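PDB 3FNR: arginine--tRNA ligase from Campylobacter jejuni, which catalyses the ATP-dependent attachment of L-arginine to its cognate tRNA, releasing AMP and diphosphate. Local coordinates for residues 171-181 against 221-229; 197-208 against 251-259. The protein carries 1 engineered substitution. All coordinates share one frame; numbering follows the deposited sequence. Where two conformers were deposited one is given.

Interaction 1. Residues 171-181 against 221-229. With SO4 (sulfate ion), chain E.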
loop_
_atom_site.group_PDB
_atom_site.type_symbol
_atom_site.label_atom_id
_atom_site.label_comp_id
_atom_site.label_asym_id
_atom_site.label_seq_id
_atom_site.Cartn_x
_atom_site.Cartn_y
_atom_site.Cartn_z
ATOM N N TYR A 171 -19.839 12.073 -9.526
ATOM C CA TYR A 171 -20.919 11.141 -9.192
ATOM C C TYR A 171 -22.223 11.803 -8.724
ATOM O O TYR A 171 -23.094 11.125 -8.165
ATOM C CB TYR A 171 -20.447 10.149 -8.126
ATOM C CG TYR A 171 -19.427 9.156 -8.630
ATOM C CD1 TYR A 171 -18.068 9.348 -8.392
ATOM C CD2 TYR A 171 -19.821 8.027 -9.358
ATOM C CE1 TYR A 171 -17.117 8.435 -8.859
ATOM C CE2 TYR A 171 -18.887 7.106 -9.820
ATOM C CZ TYR A 171 -17.533 7.323 -9.569
ATOM O OH TYR A 171 -16.595 6.433 -10.027
ATOM N N TYR A 172 -22.358 13.114 -8.935
ATOM C CA TYR A 172 -23.578 13.829 -8.550
ATOM C C TYR A 172 -24.738 13.496 -9.482
ATOM O O TYR A 172 -25.892 13.418 -9.053
ATOM C CB TYR A 172 -23.346 15.341 -8.517
ATOM C CG TYR A 172 -22.668 15.862 -7.267
ATOM C CD1 TYR A 172 -21.937 17.049 -7.298
ATOM C CD2 TYR A 172 -22.756 15.175 -6.056
ATOM C CE1 TYR A 172 -21.317 17.541 -6.160
ATOM C CE2 TYR A 172 -22.136 15.656 -4.913
ATOM C CZ TYR A 172 -21.419 16.838 -4.975
ATOM O OH TYR A 172 -20.809 17.321 -3.850
ATOM N N ASP A 173 -24.416 13.285 -10.757
ATOM C CA ASP A 173 -25.390 12.891 -11.766
ATOM C C ASP A 173 -25.778 11.413 -11.668
ATOM O O ASP A 173 -26.780 11.003 -12.245
ATOM C CB ASP A 173 -24.841 13.179 -13.168
ATOM C CG ASP A 173 -24.730 14.675 -13.472
ATOM O OD1 ASP A 173 -25.582 15.456 -12.985
ATOM O OD2 ASP A 173 -23.796 15.067 -14.212
ATOM N N ALA A 174 -24.992 10.621 -10.938
ATOM C CA ALA A 174 -25.157 9.163 -10.896
ATOM C C ALA A 174 -26.062 8.658 -9.774
ATOM O O ALA A 174 -26.333 7.456 -9.673
ATOM C CB ALA A 174 -23.788 8.485 -10.823
ATOM N N LEU A 175 -26.528 9.575 -8.934
ATOM C CA LEU A 175 -27.327 9.225 -7.763
ATOM C C LEU A 175 -28.692 8.634 -8.126
ATOM O O LEU A 175 -29.138 7.645 -7.523
ATOM C CB LEU A 175 -27.515 10.462 -6.885
ATOM C CG LEU A 175 -28.419 10.346 -5.657
ATOM C CD1 LEU A 175 -27.924 9.283 -4.676
ATOM C CD2 LEU A 175 -28.512 11.695 -4.982
ATOM N N ASN A 176 -29.336 9.252 -9.111
ATOM C CA ASN A 176 -30.662 8.826 -9.522
ATOM C C ASN A 176 -30.704 7.387 -10.033
ATOM O O ASN A 176 -31.606 6.633 -9.649
ATOM C CB ASN A 176 -31.286 9.819 -10.510
ATOM C CG ASN A 176 -31.856 11.048 -9.813
ATOM O OD1 ASN A 176 -31.168 11.716 -9.037
ATOM N ND2 ASN A 176 -33.123 11.342 -10.075
ATOM N N ALA A 177 -29.731 7.013 -10.860
ATOM C CA ALA A 177 -29.617 5.652 -11.391
ATOM C C ALA A 177 -29.424 4.611 -10.280
ATOM O O ALA A 177 -29.926 3.491 -10.379
ATOM C CB ALA A 177 -28.490 5.576 -12.411
ATOM N N THR A 178 -28.711 5.000 -9.224
ATOM C CA THR A 178 -28.521 4.165 -8.036
ATOM C C THR A 178 -29.847 3.959 -7.298
ATOM O O THR A 178 -30.213 2.824 -6.981
ATOM C CB THR A 178 -27.457 4.774 -7.083
ATOM O OG1 THR A 178 -26.197 4.849 -7.759
ATOM C CG2 THR A 178 -27.306 3.945 -5.803
ATOM N N LEU A 179 -30.563 5.055 -7.044
ATOM C CA LEU A 179 -31.875 4.992 -6.411
ATOM C C LEU A 179 -32.815 4.078 -7.193
ATOM O O LEU A 179 -33.422 3.167 -6.625
ATOM C CB LEU A 179 -32.473 6.393 -6.257
ATOM C CG LEU A 179 -31.722 7.356 -5.326
ATOM C CD1 LEU A 179 -32.381 8.719 -5.313
ATOM C CD2 LEU A 179 -31.614 6.807 -3.918
ATOM N N GLU A 180 -32.867 4.293 -8.504
ATOM C CA GLU A 180 -33.677 3.483 -9.400
ATOM C C GLU A 180 -33.348 1.997 -9.331
ATOM O O GLU A 180 -34.252 1.172 -9.168
ATOM C CB GLU A 180 -33.595 4.013 -10.833
ATOM C CG GLU A 180 -34.491 5.227 -11.049
ATOM C CD GLU A 180 -35.967 4.872 -10.917
ATOM O OE1 GLU A 180 -36.528 5.019 -9.807
ATOM O OE2 GLU A 180 -36.556 4.411 -11.920
ATOM N N SER A 181 -32.060 1.669 -9.429
ATOM C CA SER A 181 -31.609 0.275 -9.392
ATOM C C SER A 181 -31.936 -0.370 -8.050
ATOM O O SER A 181 -32.382 -1.515 -8.003
ATOM C CB SER A 181 -30.115 0.174 -9.707
ATOM O OG SER A 181 -29.657 -1.170 -9.638
ATOM N N ALA A 221 -24.923 7.031 0.788
ATOM C CA ALA A 221 -25.438 7.160 -0.583
ATOM C C ALA A 221 -24.297 7.329 -1.581
ATOM O O ALA A 221 -24.221 6.595 -2.562
ATOM C CB ALA A 221 -26.417 8.330 -0.690
ATOM N N ALA A 222 -23.409 8.280 -1.296
ATOM C CA ALA A 222 -22.218 8.551 -2.102
ATOM C C ALA A 222 -21.351 7.302 -2.256
ATOM O O ALA A 222 -20.845 7.017 -3.341
ATOM C CB ALA A 222 -21.407 9.678 -1.461
ATOM N N ASP A 223 -21.210 6.557 -1.160
ATOM C CA ASP A 223 -20.402 5.336 -1.134
ATOM C C ASP A 223 -21.019 4.229 -1.987
ATOM O O ASP A 223 -20.309 3.551 -2.739
ATOM C CB ASP A 223 -20.196 4.873 0.311
ATOM C CG ASP A 223 -18.874 4.133 0.515
ATOM O OD1 ASP A 223 -18.035 4.091 -0.418
ATOM O OD2 ASP A 223 -18.673 3.589 1.623
ATOM N N ILE A 224 -22.338 4.066 -1.878
ATOM C CA ILE A 224 -23.095 3.110 -2.698
ATOM C C ILE A 224 -22.988 3.395 -4.210
ATOM O O ILE A 224 -22.683 2.480 -5.003
ATOM C CB ILE A 224 -24.575 3.055 -2.280
ATOM C CG1 ILE A 224 -24.688 2.535 -0.840
ATOM C CG2 ILE A 224 -25.356 2.137 -3.209
ATOM C CD1 ILE A 224 -26.081 2.510 -0.325
ATOM N N VAL A 225 -23.208 4.660 -4.579
ATOM C CA VAL A 225 -23.048 5.159 -5.963
ATOM C C VAL A 225 -21.682 4.794 -6.556
ATOM O O VAL A 225 -21.610 4.246 -7.654
ATOM C CB VAL A 225 -23.240 6.708 -6.024
ATOM C CG1 VAL A 225 -22.835 7.277 -7.383
ATOM C CG2 VAL A 225 -24.681 7.097 -5.697
ATOM N N TYR A 226 -20.614 5.089 -5.816
ATOM C CA TYR A 226 -19.253 4.772 -6.242
ATOM C C TYR A 226 -19.059 3.269 -6.409
ATOM O O TYR A 226 -18.522 2.804 -7.420
ATOM C CB TYR A 226 -18.236 5.320 -5.231
ATOM C CG TYR A 226 -16.803 4.999 -5.577
ATOM C CD1 TYR A 226 -16.317 5.221 -6.864
ATOM C CD2 TYR A 226 -15.924 4.489 -4.617
ATOM C CE1 TYR A 226 -15.013 4.922 -7.198
ATOM C CE2 TYR A 226 -14.600 4.195 -4.945
ATOM C CZ TYR A 226 -14.159 4.413 -6.239
ATOM O OH TYR A 226 -12.864 4.143 -6.594
ATOM N N HIS A 227 -19.499 2.514 -5.411
ATOM C CA HIS A 227 -19.367 1.065 -5.447
ATOM C C HIS A 227 -20.159 0.412 -6.574
ATOM O O HIS A 227 -19.696 -0.571 -7.166
ATOM C CB HIS A 227 -19.705 0.473 -4.088
ATOM C CG HIS A 227 -18.552 0.493 -3.139
ATOM N ND1 HIS A 227 -18.221 1.603 -2.391
ATOM C CD2 HIS A 227 -17.626 -0.451 -2.847
ATOM C CE1 HIS A 227 -17.152 1.333 -1.662
ATOM N NE2 HIS A 227 -16.773 0.094 -1.920
ATOM N N LYS A 228 -21.325 0.980 -6.890
ATOM C CA LYS A 228 -22.125 0.540 -8.034
ATOM C C LYS A 228 -21.324 0.660 -9.334
ATOM O O LYS A 228 -21.318 -0.258 -10.152
ATOM C CB LYS A 228 -23.413 1.364 -8.139
ATOM C CG LYS A 228 -24.324 0.933 -9.298
ATOM C CD LYS A 228 -25.546 1.824 -9.411
ATOM C CE LYS A 228 -26.360 1.483 -10.644
ATOM N NZ LYS A 228 -25.750 2.080 -11.862
ATOM N N ASP A 229 -20.663 1.800 -9.516
ATOM C CA ASP A 229 -19.722 1.984 -10.627
ATOM C C ASP A 229 -18.582 0.943 -10.595
ATOM O O ASP A 229 -18.413 0.213 -11.567
ATOM C CB ASP A 229 -19.180 3.414 -10.623
ATOM C CG ASP A 229 -18.096 3.654 -11.685
ATOM O OD1 ASP A 229 -18.010 2.922 -12.689
ATOM O OD2 ASP A 229 -17.327 4.615 -11.513
HETATM S S SO4 E . -19.797 20.757 -5.103
HETATM O O1 SO4 E . -20.729 21.138 -6.162
HETATM O O2 SO4 E . -18.527 21.447 -5.311
HETATM O O3 SO4 E . -20.353 21.117 -3.798
HETATM O O4 SO4 E . -19.580 19.314 -5.144
HETATM O O HOH W 1 -25.064 5.317 -10.869
#
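Val225 sits where the two helices approach most closely, and its branches divide the apolar contact. With CG1 anti to the backbone N (chi1 170°), that methyl faces Tyr171 CD2 at 3.7 Å and the CB of Ala174, while CG2 turns to Leu175 and Thr178. Beta-branched residues suit this crossing because their short, stiff side chains fill it close to the backbone; Thr178 CG2 likewise meets Ile224 CG2 at 3.7 Å. Lys228 lays its aliphatic chain past Thr178. Among the aromatics, Tyr226 directs its edge at the face of Tyr171 in an offset edge-to-face pair, planes at 73°, and its own hydroxyl bonds to Glu73. At one end Tyr171 OH donates a very short hydrogen bond, 2.5 Å, to Asp229 OD2, which approaches near the ring plane and also forms a salt bridge with Arg233. In the middle, Thr178 OG1 turns its proton back to Ala174 O, so a hydroxyl is accommodated among methyls. Tyr172 OH donates to O4 of a sulfate (2.7 Å), probably from the crystallisation liquor and also held by Arg169. The axes of 175-181 and 221-229 pass 9.5 Å apart at 85°, a nearly perpendicular helix-helix packing within the class I synthetase catalytic domain.

Interaction 2. Residues 197-208 against 251-259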
loop_
_atom_site.group_PDB
_atom_site.type_symbol
_atom_site.label_atom_id
_atom_site.label_comp_id
_atom_site.label_asym_id
_atom_site.label_seq_id
_atom_site.Cartn_x
_atom_site.Cartn_y
_atom_site.Cartn_z
ATOM N N LEU A 197 -32.401 2.802 3.007
ATOM C CA LEU A 197 -32.025 1.489 2.477
ATOM C C LEU A 197 -32.476 0.404 3.458
ATOM O O LEU A 197 -32.191 0.481 4.649
ATOM C CB LEU A 197 -30.507 1.401 2.250
ATOM C CG LEU A 197 -29.878 0.057 1.844
ATOM C CD1 LEU A 197 -29.986 -0.214 0.349
ATOM C CD2 LEU A 197 -28.426 0.014 2.275
ATOM N N ALA A 198 -33.157 -0.615 2.946
ATOM C CA ALA A 198 -33.687 -1.702 3.771
ATOM C C ALA A 198 -32.630 -2.767 4.052
ATOM O O ALA A 198 -32.834 -3.947 3.768
ATOM C CB ALA A 198 -34.905 -2.323 3.093
ATOM N N SER A 199 -31.512 -2.343 4.636
ATOM C CA SER A 199 -30.315 -3.182 4.755
ATOM C C SER A 199 -30.440 -4.309 5.772
ATOM O O SER A 199 -29.760 -5.333 5.647
ATOM C CB SER A 199 -29.079 -2.323 5.042
ATOM O OG SER A 199 -29.342 -1.363 6.050
ATOM N N SER A 200 -31.326 -4.137 6.752
ATOM C CA SER A 200 -31.608 -5.190 7.736
ATOM C C SER A 200 -32.334 -6.410 7.142
ATOM O O SER A 200 -32.389 -7.467 7.771
ATOM C CB SER A 200 -32.399 -4.626 8.908
ATOM O OG SER A 200 -33.656 -4.156 8.465
ATOM N N GLN A 201 -32.877 -6.259 5.932
ATOM C CA GLN A 201 -33.444 -7.380 5.175
ATOM C C GLN A 201 -32.343 -8.231 4.532
ATOM O O GLN A 201 -32.618 -9.291 3.959
ATOM C CB GLN A 201 -34.416 -6.880 4.094
ATOM C CG GLN A 201 -35.636 -6.108 4.628
ATOM C CD GLN A 201 -36.652 -5.752 3.541
ATOM O OE1 GLN A 201 -36.592 -6.262 2.418
ATOM N NE2 GLN A 201 -37.592 -4.869 3.879
ATOM N N LYS A 202 -31.104 -7.749 4.630
ATOM C CA LYS A 202 -29.928 -8.398 4.053
ATOM C C LYS A 202 -28.779 -8.540 5.066
ATOM O O LYS A 202 -27.606 -8.563 4.684
ATOM C CB LYS A 202 -29.453 -7.624 2.818
ATOM C CG LYS A 202 -29.527 -8.379 1.497
ATOM C CD LYS A 202 -30.877 -8.263 0.818
ATOM C CE LYS A 202 -30.909 -9.133 -0.431
ATOM N NZ LYS A 202 -32.288 -9.422 -0.901
ATOM N N GLY A 203 -29.117 -8.616 6.350
ATOM C CA GLY A 203 -28.139 -8.960 7.381
ATOM C C GLY A 203 -27.424 -7.828 8.096
ATOM O O GLY A 203 -26.527 -8.072 8.905
ATOM N N ASP A 204 -27.805 -6.590 7.808
ATOM C CA ASP A 204 -27.274 -5.450 8.549
ATOM C C ASP A 204 -28.030 -5.359 9.880
ATOM O O ASP A 204 -29.122 -5.914 10.014
ATOM C CB ASP A 204 -27.423 -4.175 7.713
ATOM C CG ASP A 204 -26.717 -2.968 8.311
ATOM O OD1 ASP A 204 -27.019 -1.846 7.863
ATOM O OD2 ASP A 204 -25.872 -3.116 9.216
ATOM N N GLU A 205 -27.425 -4.691 10.859
ATOM C CA GLU A 205 -28.019 -4.454 12.171
ATOM C C GLU A 205 -29.359 -3.712 12.070
ATOM O O GLU A 205 -30.361 -4.154 12.631
ATOM C CB GLU A 205 -27.026 -3.668 13.041
ATOM C CG GLU A 205 -27.603 -3.065 14.326
ATOM C CD GLU A 205 -26.689 -2.023 14.969
ATOM O OE1 GLU A 205 -26.917 -1.680 16.152
ATOM O OE2 GLU A 205 -25.748 -1.538 14.299
ATOM N N LYS A 206 -29.358 -2.600 11.339
ATOM C CA LYS A 206 -30.531 -1.741 11.178
ATOM C C LYS A 206 -30.542 -1.064 9.798
ATOM O O LYS A 206 -29.542 -1.087 9.079
ATOM C CB LYS A 206 -30.572 -0.681 12.287
ATOM C CG LYS A 206 -29.361 0.242 12.324
ATOM C CD LYS A 206 -29.490 1.299 13.404
ATOM C CE LYS A 206 -28.359 2.316 13.295
ATOM N NZ LYS A 206 -28.468 3.412 14.297
ATOM N N ASP A 207 -31.671 -0.459 9.440
ATOM C CA ASP A 207 -31.794 0.241 8.164
ATOM C C ASP A 207 -31.075 1.589 8.202
ATOM O O ASP A 207 -30.821 2.134 9.280
ATOM C CB ASP A 207 -33.264 0.391 7.771
ATOM C CG ASP A 207 -33.889 -0.926 7.348
ATOM O OD1 ASP A 207 -35.127 -0.989 7.246
ATOM O OD2 ASP A 207 -33.149 -1.903 7.118
ATOM N N ARG A 208 -30.735 2.107 7.024
ATOM C CA ARG A 208 -29.825 3.249 6.905
ATOM C C ARG A 208 -30.384 4.351 6.013
ATOM O O ARG A 208 -31.051 4.067 5.028
ATOM C CB ARG A 208 -28.481 2.785 6.329
ATOM C CG ARG A 208 -27.860 1.532 6.966
ATOM C CD ARG A 208 -27.331 1.802 8.359
ATOM N NE ARG A 208 -27.002 0.560 9.055
ATOM C CZ ARG A 208 -26.354 0.489 10.214
ATOM N NH1 ARG A 208 -26.110 -0.691 10.755
ATOM N NH2 ARG A 208 -25.938 1.590 10.829
ATOM N N PRO A 251 -21.489 -4.875 6.776
ATOM C CA PRO A 251 -22.794 -5.433 6.400
ATOM C C PRO A 251 -23.701 -4.512 5.577
ATOM O O PRO A 251 -24.391 -5.003 4.691
ATOM C CB PRO A 251 -23.451 -5.731 7.754
ATOM C CG PRO A 251 -22.318 -5.918 8.675
ATOM C CD PRO A 251 -21.343 -4.868 8.245
ATOM N N ARG A 252 -23.689 -3.207 5.848
ATOM C CA ARG A 252 -24.527 -2.259 5.096
ATOM C C ARG A 252 -24.056 -2.057 3.656
ATOM O O ARG A 252 -24.859 -1.742 2.780
ATOM C CB ARG A 252 -24.658 -0.904 5.813
ATOM C CG ARG A 252 -23.445 0.008 5.722
ATOM C CD ARG A 252 -23.520 1.157 6.715
ATOM N NE ARG A 252 -23.262 0.683 8.067
ATOM C CZ ARG A 252 -23.075 1.466 9.117
ATOM N NH1 ARG A 252 -22.841 0.922 10.300
ATOM N NH2 ARG A 252 -23.107 2.783 8.990
ATOM N N MET A 253 -22.766 -2.268 3.407
ATOM C CA MET A 253 -22.247 -2.137 2.061
ATOM C C MET A 253 -22.535 -3.396 1.252
ATOM O O MET A 253 -22.911 -3.307 0.086
ATOM C CB MET A 253 -20.762 -1.761 2.080
ATOM C CG MET A 253 -20.200 -1.181 0.753
ATOM S SD MET A 253 -20.990 0.304 0.046
ATOM C CE MET A 253 -21.370 1.192 1.513
ATOM N N LYS A 254 -22.393 -4.563 1.879
ATOM C CA LYS A 254 -22.733 -5.831 1.221
ATOM C C LYS A 254 -24.222 -5.890 0.873
ATOM O O LYS A 254 -24.596 -6.382 -0.197
ATOM C CB LYS A 254 -22.364 -7.028 2.106
ATOM C CG LYS A 254 -20.918 -7.070 2.560
ATOM C CD LYS A 254 -20.006 -7.691 1.528
ATOM C CE LYS A 254 -18.802 -8.332 2.198
ATOM N NZ LYS A 254 -18.062 -9.224 1.270
ATOM N N ALA A 255 -25.051 -5.382 1.791
ATOM C CA ALA A 255 -26.506 -5.300 1.629
ATOM C C ALA A 255 -26.883 -4.426 0.445
ATOM O O ALA A 255 -27.757 -4.786 -0.340
ATOM C CB ALA A 255 -27.146 -4.754 2.909
ATOM N N ALA A 256 -26.196 -3.291 0.318
ATOM C CA ALA A 256 -26.383 -2.368 -0.797
ATOM C C ALA A 256 -26.055 -3.025 -2.127
ATOM O O ALA A 256 -26.803 -2.876 -3.093
ATOM C CB ALA A 256 -25.527 -1.139 -0.599
ATOM N N MET A 257 -24.946 -3.767 -2.168
ATOM C CA MET A 257 -24.525 -4.459 -3.386
ATOM C C MET A 257 -25.501 -5.566 -3.790
ATOM O O MET A 257 -25.741 -5.779 -4.980
ATOM C CB MET A 257 -23.082 -4.993 -3.268
ATOM C CG MET A 257 -21.989 -3.913 -3.055
ATOM S SD MET A 257 -21.944 -2.591 -4.289
ATOM C CE MET A 257 -22.800 -1.294 -3.392
ATOM N N GLU A 258 -26.081 -6.246 -2.804
ATOM C CA GLU A 258 -27.101 -7.260 -3.081
ATOM C C GLU A 258 -28.348 -6.609 -3.674
ATOM O O GLU A 258 -28.966 -7.153 -4.588
ATOM C CB GLU A 258 -27.463 -8.049 -1.817
ATOM C CG GLU A 258 -26.362 -8.992 -1.300
ATOM C CD GLU A 258 -26.095 -10.198 -2.203
ATOM O OE1 GLU A 258 -24.981 -10.760 -2.126
ATOM O OE2 GLU A 258 -26.990 -10.596 -2.984
ATOM N N PHE A 259 -28.685 -5.424 -3.167
ATOM C CA PHE A 259 -29.825 -4.647 -3.657
ATOM C C PHE A 259 -29.523 -3.910 -4.975
ATOM O O PHE A 259 -30.318 -3.087 -5.420
ATOM C CB PHE A 259 -30.269 -3.629 -2.607
ATOM C CG PHE A 259 -31.197 -4.181 -1.547
ATOM C CD1 PHE A 259 -32.288 -4.983 -1.884
ATOM C CD2 PHE A 259 -31.003 -3.847 -0.215
ATOM C CE1 PHE A 259 -33.146 -5.465 -0.903
ATOM C CE2 PHE A 259 -31.846 -4.321 0.772
ATOM C CZ PHE A 259 -32.928 -5.134 0.430
HETATM O O HOH W 2 -25.024 -7.669 5.001
HETATM O O HOH W 3 -23.214 -2.024 8.437
#
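Leu197, at the end of its strand, reaches Ala256 CB with CD2 and the Phe259 ring with CD1, which lies 3.8 Å from Phe259 CD2. The carbonyl O of Ala198 lies at the ring edge, near its plane, 3.2 Å from Phe259 CE2, and the small CB of Ala198 packs more loosely on the same atom. Ser199 then rests CB on Ala255 CB, a small methyl that lets it approach. Lys202 bends at chi2 (87°) and lays its aliphatic chain over a face of Phe259 in a CH-pi contact, CD 4.0 Å from the ring centroid. Its carbonyl shares a water with Pro251 O, while Gly203, with positive phi, turns the chain. Asp204 places OD1 3.3 Å from Arg252 CB, and a second water links Asp204 OD2 to Arg252 N and NE. Arg208 grips Asp204 side-on, NE to OD1 at 2.7 Å and NH1 to OD2, which fixes its guanidinium flat against that of Arg252, centres 3.6 Å apart and planes at 19°. The contact is thus mainly apolar at the Phe259 end, whereas around Arg252 two like charges lie face to face, probably tolerated because Asp204 supplies countercharge and the water accepts from Arg252.

Interactions 1 and 2 lie with their centres about 15 Å apart, both in the catalytic domain and on the same side of the chain's centre. Their segments alternate along the sequence: 171-181, 197-208, 221-229, then 251-259. Helix 219-231 packs directly on helix 250-258, bringing the two contacts together: Ile224 meets Ala256, and His227 lies against Met253 and Met257. The antiparallel sheet 188-191, 194-197, 208-211 makes a second connection, since its last two strands flank the loop of interaction 2 while Ile210 and Ile211 touch residues of interaction 1. Segments distant in sequence are thereby gathered into one partly buried cluster of helices, small sheet and loop.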